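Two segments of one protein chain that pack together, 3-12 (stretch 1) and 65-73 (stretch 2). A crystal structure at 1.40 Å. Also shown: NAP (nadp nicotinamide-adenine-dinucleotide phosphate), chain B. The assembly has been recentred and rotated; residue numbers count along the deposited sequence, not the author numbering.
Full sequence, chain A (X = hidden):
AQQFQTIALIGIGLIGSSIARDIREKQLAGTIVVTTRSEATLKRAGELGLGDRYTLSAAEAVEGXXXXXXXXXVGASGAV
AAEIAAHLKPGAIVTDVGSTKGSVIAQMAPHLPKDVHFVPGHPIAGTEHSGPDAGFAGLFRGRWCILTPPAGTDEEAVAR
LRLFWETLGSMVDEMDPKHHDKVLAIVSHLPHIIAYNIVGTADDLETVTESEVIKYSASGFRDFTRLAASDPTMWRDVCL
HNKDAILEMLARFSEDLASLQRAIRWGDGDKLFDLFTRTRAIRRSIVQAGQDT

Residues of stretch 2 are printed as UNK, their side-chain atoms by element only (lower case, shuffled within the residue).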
# COMPACT_ATOMS: atom_id res chain seq x y z
N GLN A 3 18.14 31.88 -6.08
CA GLN A 3 16.80 32.44 -6.28
C GLN A 3 16.35 33.34 -5.13
O GLN A 3 15.47 34.17 -5.31
CB GLN A 3 15.79 31.32 -6.50
CG GLN A 3 15.97 30.69 -7.89
CD GLN A 3 15.08 29.50 -8.13
OE1 GLN A 3 14.08 29.31 -7.43
NE2 GLN A 3 15.43 28.70 -9.13
N PHE A 4 16.94 33.15 -3.96
CA PHE A 4 16.59 33.96 -2.80
C PHE A 4 17.86 34.25 -2.04
O PHE A 4 18.67 33.36 -1.84
CB PHE A 4 15.65 33.19 -1.87
CG PHE A 4 14.31 32.88 -2.50
CD1 PHE A 4 13.31 33.82 -2.51
CD2 PHE A 4 14.12 31.70 -3.19
CE1 PHE A 4 12.10 33.57 -3.15
CE2 PHE A 4 12.92 31.42 -3.83
CZ PHE A 4 11.90 32.38 -3.83
N GLN A 5 18.03 35.47 -1.53
CA GLN A 5 19.26 35.75 -0.78
C GLN A 5 19.23 35.00 0.54
O GLN A 5 20.24 34.42 0.92
CB GLN A 5 19.41 37.25 -0.58
CG GLN A 5 20.68 37.63 0.21
CD GLN A 5 21.95 37.22 -0.54
OE1 GLN A 5 22.11 37.55 -1.71
NE2 GLN A 5 22.82 36.52 0.11
N THR A 6 18.09 34.98 1.24
CA THR A 6 18.00 34.29 2.52
C THR A 6 16.67 33.51 2.57
O THR A 6 15.60 34.07 2.29
CB THR A 6 17.96 35.27 3.64
OG1 THR A 6 19.14 36.11 3.58
CG2 THR A 6 17.95 34.53 4.97
N ILE A 7 16.77 32.22 2.86
CA ILE A 7 15.63 31.34 3.06
C ILE A 7 15.63 30.88 4.50
O ILE A 7 16.63 30.31 4.93
CB ILE A 7 15.62 30.14 2.12
CG1 ILE A 7 15.65 30.60 0.63
CG2 ILE A 7 14.40 29.26 2.40
CD1 ILE A 7 15.69 29.45 -0.31
N ALA A 8 14.52 31.13 5.21
CA ALA A 8 14.36 30.66 6.59
C ALA A 8 13.42 29.45 6.59
O ALA A 8 12.30 29.51 6.03
CB ALA A 8 13.74 31.74 7.44
N LEU A 9 13.90 28.36 7.20
CA LEU A 9 13.12 27.12 7.28
C LEU A 9 12.67 26.98 8.70
O LEU A 9 13.49 26.82 9.61
CB LEU A 9 14.00 25.93 6.90
CG LEU A 9 14.56 26.02 5.47
CD1 LEU A 9 15.45 24.82 5.19
CD2 LEU A 9 13.45 26.13 4.41
N ILE A 10 11.35 27.07 8.89
CA ILE A 10 10.77 26.90 10.24
C ILE A 10 10.17 25.50 10.29
O ILE A 10 9.15 25.22 9.64
CB ILE A 10 9.67 27.93 10.53
CG1 ILE A 10 10.22 29.35 10.37
CG2 ILE A 10 9.10 27.68 11.94
CD1 ILE A 10 9.23 30.47 10.58
N GLY A 11 10.81 24.60 11.03
CA GLY A 11 10.50 23.19 10.96
C GLY A 11 11.51 22.49 10.04
O GLY A 11 11.77 22.95 8.92
N ILE A 12 12.11 21.42 10.53
CA ILE A 12 13.25 20.80 9.88
C ILE A 12 13.15 19.27 10.00
O ILE A 12 14.14 18.57 10.11
CB ILE A 12 14.58 21.42 10.42
CG1 ILE A 12 15.74 21.21 9.41
CG2 ILE A 12 14.87 20.99 11.83
CD1 ILE A 12 15.62 22.06 8.16
N UNK A 65 14.66 37.67 6.01
CA UNK A 65 14.46 36.54 5.11
C UNK A 65 13.54 36.89 3.93
O UNK A 65 12.50 37.51 4.10
c UNK A 65 13.92 35.33 5.85
N UNK A 66 13.96 36.49 2.75
CA UNK A 66 13.20 36.72 1.52
C UNK A 66 12.12 35.67 1.34
O UNK A 66 11.03 35.99 0.82
o UNK A 66 16.40 37.26 0.77
c UNK A 66 14.15 36.68 0.31
o UNK A 66 14.97 38.93 0.32
c UNK A 66 15.26 37.70 0.43
N UNK A 67 12.40 34.42 1.76
CA UNK A 67 11.43 33.32 1.69
C UNK A 67 11.45 32.64 3.08
O UNK A 67 12.52 32.37 3.63
c UNK A 67 10.90 31.08 0.53
c UNK A 67 9.51 31.48 0.11
c UNK A 67 11.82 32.30 0.62
c UNK A 67 11.51 30.10 -0.44
N UNK A 68 10.25 32.41 3.63
CA UNK A 68 10.06 31.70 4.89
C UNK A 68 9.19 30.50 4.60
O UNK A 68 8.08 30.65 4.06
c UNK A 68 10.16 33.85 6.16
c UNK A 68 9.10 31.85 7.21
c UNK A 68 9.35 32.59 5.92
N UNK A 69 9.73 29.30 4.86
CA UNK A 69 8.99 28.06 4.59
C UNK A 69 8.64 27.43 5.93
O UNK A 69 9.54 27.05 6.70
c UNK A 69 9.86 27.06 3.78
c UNK A 69 9.06 25.81 3.43
c UNK A 69 10.42 27.69 2.54
N UNK A 70 7.35 27.29 6.17
CA UNK A 70 6.84 26.72 7.42
C UNK A 70 6.48 25.24 7.17
O UNK A 70 5.61 24.96 6.35
c UNK A 70 5.63 27.51 7.93
c UNK A 70 5.99 28.97 8.14
c UNK A 70 5.10 26.89 9.22
N UNK A 71 7.16 24.33 7.86
CA UNK A 71 7.03 22.86 7.70
C UNK A 71 6.83 22.20 9.06
O UNK A 71 7.67 21.48 9.55
o UNK A 71 8.57 22.93 5.75
c UNK A 71 8.26 22.23 6.98
N UNK A 72 5.67 22.47 9.65
CA UNK A 72 5.27 21.99 10.99
C UNK A 72 3.89 21.32 10.90
O UNK A 72 3.17 21.53 9.92
c UNK A 72 4.11 24.15 11.74
c UNK A 72 6.58 23.84 12.15
c UNK A 72 5.21 23.15 12.04
N UNK A 73 3.50 20.50 11.88
CA UNK A 73 2.15 19.94 11.84
C UNK A 73 1.10 21.06 11.72
O UNK A 73 1.29 22.16 12.27
c UNK A 73 4.25 20.12 13.09
c UNK A 73 3.28 19.26 13.84
c UNK A 73 2.02 19.18 13.14
PA NAP B . 8.17 15.95 10.97
O1A NAP B . 9.23 15.21 10.25
O2A NAP B . 7.50 15.38 12.17
O5B NAP B . 8.78 17.37 11.40
C5B NAP B . 8.06 18.22 12.29
C4B NAP B . 8.74 19.57 12.47
O4B NAP B . 7.81 20.45 13.11
C3B NAP B . 9.93 19.51 13.40
O3B NAP B . 10.84 20.57 13.13
C2B NAP B . 9.33 19.79 14.75
O2B NAP B . 10.24 20.39 15.63
C1B NAP B . 8.27 20.81 14.40
N9A NAP B . 7.12 20.94 15.32
C8A NAP B . 6.32 19.99 15.78
N7A NAP B . 5.34 20.42 16.53
C5A NAP B . 5.52 21.77 16.58
C6A NAP B . 4.82 22.81 17.23
N6A NAP B . 3.74 22.55 17.98
N1A NAP B . 5.25 24.04 17.04
C2A NAP B . 6.31 24.26 16.28
N3A NAP B . 7.04 23.36 15.65
C4A NAP B . 6.62 22.11 15.82
O3 NAP B . 7.03 16.43 9.95
PN NAP B . 6.95 16.58 8.36
O1N NAP B . 6.65 15.26 7.86
O2N NAP B . 8.11 17.31 7.85
O5D NAP B . 5.61 17.45 8.19
C5D NAP B . 5.60 18.85 8.24
C4D NAP B . 4.40 19.37 7.45
O4D NAP B . 4.47 18.84 6.14
C3D NAP B . 3.08 18.92 7.99
O3D NAP B . 2.15 19.99 7.92
C2D NAP B . 2.66 17.78 7.10
O2D NAP B . 1.26 17.70 7.05
C1D NAP B . 3.24 18.28 5.77
N1N NAP B . 3.60 17.23 4.81
C2N NAP B . 4.06 16.05 5.22
C3N NAP B . 4.40 15.06 4.32
C7N NAP B . 4.90 13.69 4.72
O7N NAP B . 4.84 12.80 3.92
N7N NAP B . 5.38 13.55 5.93
C4N NAP B . 4.25 15.34 2.98
C5N NAP B . 3.80 16.57 2.60
C6N NAP B . 3.44 17.51 3.52
P2B NAP B . 10.89 19.57 16.85
O1X NAP B . 11.33 18.26 16.30
O2X NAP B . 12.03 20.45 17.28
O3X NAP B . 9.85 19.37 17.94
O HOH W 1 18.09 38.41 2.55
O HOH W 2 10.72 24.39 6.67

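Position 65 carries a single side-chain carbon, 3.9 Å from CB of Ala8. One carbon with nothing beyond it is alanine, Ala65.

Position 66 has two side-chain carbons, the second bearing two oxygens. That is a short carboxylate; an amide would end in one oxygen and one nitrogen. One of the oxygens lies 2.9 Å from Thr6 N and accepts its hydrogen bond, and the same oxygen takes a proton from water 1 at 2.7 Å. With both terminal atoms given as oxygen, the residue is Asp66, and the atom is OD2. Water 1 in turn accepts from Thr6 OG1 at 2.7 Å, closing a bridge beside the direct bond.

Position 67 holds four carbons forked at the second, the pattern of leucine rather than isoleucine, which forks at the first. Its CB sits 4.0 Å from the centroid of the Phe4 ring, 20° off the normal, so this CH-pi contact lies over the ring face. This is Leu67; its CD2 reaches 4.1 Å from Ile7 CG2.

Position 68 shows one carbon carrying two more, and one branch carbon approaches Ile10 CD1 to 3.6 Å; this three-carbon fork is valine, Val68, and the atom is CG1. Position 69 also has one carbon carrying two more; its CB lies 3.8 Å from Leu9 CD2, on the other face of the sheet: Val69. At position 70, again one carbon carrying two more, a branch carbon stands 4.3 Å from Ile10 CD1: Val70.

Position 71 has one carbon then one oxygen, and the oxygen is 2.8 Å from water 2: Ser71, with OG at that contact. Position 72 has one carbon carrying two more, one branch carbon lying 3.8 Å from Ile10 O; this is Val72. At position 73 three carbons close a ring onto the backbone N, leaving no amide proton: Pro73, out of reach of stretch 1.

The contact is a parallel strand pairing, with axes 4.8 Å apart at closest approach and 16° between their directions. Its ladder alternates donors: Ala8 N to Leu67 O, Val69 N to Ala8 O, Ile10 N to Val69 O and Ser71 N to Ile10 O, all 2.8 Å. Ile7, Leu9, Leu67 and Val69 line one face; Ala8, Ile10, Val68 and Val70 line the other. Beyond the strand, Gly11 leaves room: an ideal CB there would come 2.2 Å from Ser71 O, a clash. NADP meets both stretches near their C-terminal ends, with Ile12 N donating to NADP O3B at 3.0 Å and NADP O3D donating to Val72 O at 2.7 Å.

Stretch 2 (65-73) ADLVVVSVP
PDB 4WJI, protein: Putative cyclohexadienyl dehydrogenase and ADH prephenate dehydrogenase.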